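PDB 4ZXO: glycosyl hydrolase family 26 from Bacteroides ovatus, which probably hydrolyses internal beta-mannosidic linkages in galactomannan and related mannans, as a family 26 beta-mannanase. Local coordinates for residues T269-E274 with S296-W301. Numbering follows the deposited sequence.
Sequences TETGLE and SYVLVW
Glu270 has CG anti to its own carbonyl carbon (chi1 -69°) and Trp301 has CG anti to its backbone N (chi1 -159°), and the two side chains run side by side, pointing the same way. They meet at the C-terminal ends of neighbouring parallel strands in the (beta/alpha)8 barrel of this glycoside hydrolase family, joined by the beta-alpha-beta crossover through helix 281-290. This is the end of the barrel where TIM-barrel enzymes carry their active sites. Glu270 OE1 sits over one face of the indole, offset toward the rim, and the carboxylate and ring planes are 21° apart. The nearest ring atoms belong to the six-membered ring: Glu270 CD is 3.6 Å from Trp301 CZ3. Glu270 OE1 is 3.8 Å from Trp301 CE3. Tyr237 OH binds OE1 and Arg162 forms a salt bridge with OE2, which would fix the rotation of the carboxylate, while His32 stacks on the indole. Next to this pair, in the backbone, Thr271 N donates a hydrogen bond to Leu299 O (2.9 Å), and Glu270 CA-H approaches the same oxygen. Thr271 O accepts a weak hydrogen bond from Trp301 N (3.4 Å) and a CA-H...O contact from Val300, whose CA is 3.2 Å away. Thr271 and Val300 share a face of the sheet, and Thr271 CG2 also reaches Val298 CG2 at 3.8 Å. The Thr271 hydroxyl is hydrogen-bonded to Val236 O and Tyr244 OH. Farther back along the strands, Leu299 CB and CD2 both pack against Thr269 O, CD2 at 3.5 Å. Thr269 OG1 is hydrogen-bonded to Asp235 OD1, and the methyl of the same residue turns to Tyr297, CG2 lying 3.7 Å from the phenol OH and slightly farther from CE1.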
ATOM      1  N   THR A 269       5.795  -0.341   2.460  1.00  5.78           N
ATOM      2  CA  THR A 269       4.543  -0.411   1.725  1.00  6.27           C
ATOM      3  C   THR A 269       4.725  -0.905   0.279  1.00  6.72           C
ATOM      4  O   THR A 269       3.757  -1.374  -0.328  1.00  7.16           O
ATOM      5  CB  THR A 269       3.801   0.966   1.756  1.00  6.81           C
ATOM      6  OG1 THR A 269       4.727   2.028   1.484  1.00  8.16           O
ATOM      7  CG2 THR A 269       3.227   1.155   3.177  1.00  7.88           C
ATOM      8  N   GLU A 270       5.939  -0.791  -0.266  1.00  6.32           N
ATOM      9  CA  GLU A 270       6.288  -1.489  -1.526  1.00  6.56           C
ATOM     10  C   GLU A 270       7.758  -1.869  -1.441  1.00  7.09           C
ATOM     11  O   GLU A 270       8.589  -1.042  -1.050  1.00  7.84           O
ATOM     12  CB  GLU A 270       6.135  -0.633  -2.789  1.00  7.90           C
ATOM     13  CG  GLU A 270       4.745  -0.277  -3.167  1.00 10.13           C
ATOM     14  CD  GLU A 270       4.654   0.409  -4.502  1.00 10.61           C
ATOM     15  OE1 GLU A 270       5.525   0.206  -5.373  1.00 12.38           O
ATOM     16  OE2 GLU A 270       3.693   1.169  -4.718  1.00 10.74           O
ATOM     17  N   THR A 271       8.109  -3.078  -1.845  1.00  7.13           N
ATOM     18  CA  THR A 271       9.469  -3.460  -2.059  1.00  7.80           C
ATOM     19  C   THR A 271       9.484  -4.659  -3.001  1.00  8.38           C
ATOM     20  O   THR A 271       8.428  -5.115  -3.507  1.00  9.06           O
ATOM     21  CB  THR A 271      10.195  -3.804  -0.727  1.00  7.64           C
ATOM     22  OG1 THR A 271      11.625  -3.865  -0.945  1.00  8.65           O
ATOM     23  CG2 THR A 271       9.704  -5.071  -0.145  1.00  8.91           C
ATOM     24  N   GLY A 272      10.684  -5.131  -3.290  1.00  9.37           N
ATOM     25  CA  GLY A 272      10.848  -6.304  -4.139  1.00 11.14           C
ATOM     26  C   GLY A 272      12.105  -6.260  -4.944  1.00 11.45           C
ATOM     27  O   GLY A 272      12.800  -5.233  -5.017  1.00 11.75           O
ATOM     28  N   LEU A 273      12.416  -7.415  -5.541  1.00 11.82           N
ATOM     29  CA  LEU A 273      13.515  -7.569  -6.503  1.00 13.01           C
ATOM     30  C   LEU A 273      12.903  -8.125  -7.762  1.00 13.55           C
ATOM     31  O   LEU A 273      12.430  -9.282  -7.747  1.00 13.72           O
ATOM     32  CB  LEU A 273      14.580  -8.521  -5.969  1.00 13.05           C
ATOM     33  CG  LEU A 273      15.637  -8.967  -6.991  1.00 13.19           C
ATOM     34  CD1 LEU A 273      16.430  -7.742  -7.375  1.00 15.04           C
ATOM     35  CD2 LEU A 273      16.557 -10.022  -6.362  1.00 14.35           C
ATOM     36  N   GLU A 274      12.847  -7.310  -8.822  1.00 13.43           N
ATOM     37  CA  GLU A 274      12.125  -7.745 -10.011  1.00 14.08           C
ATOM     38  C   GLU A 274      12.662  -9.100 -10.567  1.00 14.29           C
ATOM     39  O   GLU A 274      13.883  -9.244 -10.832  1.00 14.87           O
ATOM     40  CB  GLU A 274      12.183  -6.640 -11.077  1.00 16.13           C
ATOM     41  CG  GLU A 274      11.334  -6.985 -12.247  1.00 18.03           C
ATOM     42  CD  GLU A 274      11.444  -5.997 -13.374  1.00 21.33           C
ATOM     43  OE1 GLU A 274      12.541  -5.407 -13.568  1.00 24.49           O
ATOM     44  OE2 GLU A 274      10.433  -5.788 -14.070  1.00 22.46           O
ATOM     45  N   SER A 296       4.791  -3.075  10.647  1.00  8.52           N
ATOM     46  CA  SER A 296       3.479  -3.720  10.724  0.50  8.31           C
ATOM     47  C   SER A 296       3.237  -4.642   9.550  1.00  9.12           C
ATOM     48  O   SER A 296       2.520  -5.641   9.690  1.00 10.03           O
ATOM     49  CB  SER A 296       2.355  -2.704  10.768  0.50  7.27           C
ATOM     50  OG  SER A 296       2.497  -1.880  11.895  0.50  6.18           O
ATOM     51  N   TYR A 297       3.789  -4.276   8.379  1.00  8.07           N
ATOM     52  CA  TYR A 297       3.677  -5.140   7.221  1.00  8.85           C
ATOM     53  C   TYR A 297       4.762  -4.787   6.208  1.00  9.23           C
ATOM     54  O   TYR A 297       5.411  -3.722   6.304  1.00  9.51           O
ATOM     55  CB  TYR A 297       2.282  -5.083   6.561  1.00  9.61           C
ATOM     56  CG  TYR A 297       1.769  -3.741   6.054  1.00 10.48           C
ATOM     57  CD1 TYR A 297       1.877  -3.356   4.704  1.00 11.23           C
ATOM     58  CD2 TYR A 297       1.154  -2.859   6.946  1.00 10.49           C
ATOM     59  CE1 TYR A 297       1.323  -2.112   4.269  1.00 10.59           C
ATOM     60  CE2 TYR A 297       0.623  -1.677   6.550  1.00 11.68           C
ATOM     61  CZ  TYR A 297       0.703  -1.293   5.226  1.00 11.10           C
ATOM     62  OH  TYR A 297       0.167  -0.048   4.928  1.00 11.63           O
ATOM     63  N   VAL A 298       5.003  -5.726   5.293  1.00  9.24           N
ATOM     64  CA  VAL A 298       5.935  -5.560   4.176  1.00  9.04           C
ATOM     65  C   VAL A 298       5.217  -6.087   2.961  1.00  8.33           C
ATOM     66  O   VAL A 298       4.703  -7.225   3.002  1.00 11.23           O
ATOM     67  CB  VAL A 298       7.284  -6.335   4.371  1.00 10.40           C
ATOM     68  CG1 VAL A 298       7.095  -7.783   4.638  1.00 12.93           C
ATOM     69  CG2 VAL A 298       8.191  -6.181   3.126  1.00 11.06           C
ATOM     70  N   LEU A 299       5.194  -5.317   1.877  1.00  7.63           N
ATOM     71  CA  LEU A 299       4.405  -5.715   0.729  1.00  6.94           C
ATOM     72  C   LEU A 299       5.275  -5.726  -0.497  1.00  6.92           C
ATOM     73  O   LEU A 299       5.971  -4.756  -0.767  1.00  7.11           O
ATOM     74  CB  LEU A 299       3.232  -4.731   0.531  1.00  8.78           C
ATOM     75  CG  LEU A 299       2.315  -5.177  -0.620  1.00  9.64           C
ATOM     76  CD1 LEU A 299       0.840  -5.187  -0.227  1.00 10.33           C
ATOM     77  CD2 LEU A 299       2.569  -4.305  -1.815  1.00  8.84           C
ATOM     78  N   VAL A 300       5.236  -6.821  -1.244  1.00  6.95           N
ATOM     79  CA  VAL A 300       5.982  -6.872  -2.513  1.00  7.98           C
ATOM     80  C   VAL A 300       5.004  -6.704  -3.681  1.00  8.69           C
ATOM     81  O   VAL A 300       3.780  -7.012  -3.591  1.00  8.70           O
ATOM     82  CB  VAL A 300       6.785  -8.186  -2.694  1.00 10.03           C
ATOM     83  CG1 VAL A 300       7.784  -8.365  -1.537  1.00 10.89           C
ATOM     84  CG2 VAL A 300       5.875  -9.390  -2.891  1.00 10.44           C
ATOM     85  N   TRP A 301       5.546  -6.227  -4.806  1.00  9.79           N
ATOM     86  CA  TRP A 301       4.702  -5.769  -5.914  1.00  9.63           C
ATOM     87  C   TRP A 301       4.158  -6.943  -6.750  1.00 10.74           C
ATOM     88  O   TRP A 301       4.401  -8.111  -6.437  1.00 10.79           O
ATOM     89  CB  TRP A 301       5.484  -4.760  -6.781  1.00  9.60           C
ATOM     90  CG  TRP A 301       4.559  -3.872  -7.616  1.00 11.30           C
ATOM     91  CD1 TRP A 301       4.510  -3.763  -9.012  1.00 13.31           C
ATOM     92  CD2 TRP A 301       3.523  -2.997  -7.128  1.00 12.63           C
ATOM     93  NE1 TRP A 301       3.515  -2.880  -9.384  1.00 14.34           N
ATOM     94  CE2 TRP A 301       2.891  -2.408  -8.256  1.00 13.67           C
ATOM     95  CE3 TRP A 301       3.097  -2.636  -5.841  1.00 13.49           C
ATOM     96  CZ2 TRP A 301       1.874  -1.448  -8.121  1.00 14.84           C
ATOM     97  CZ3 TRP A 301       2.063  -1.710  -5.706  1.00 14.84           C
ATOM     98  CH2 TRP A 301       1.460  -1.138  -6.849  1.00 14.93           C
TER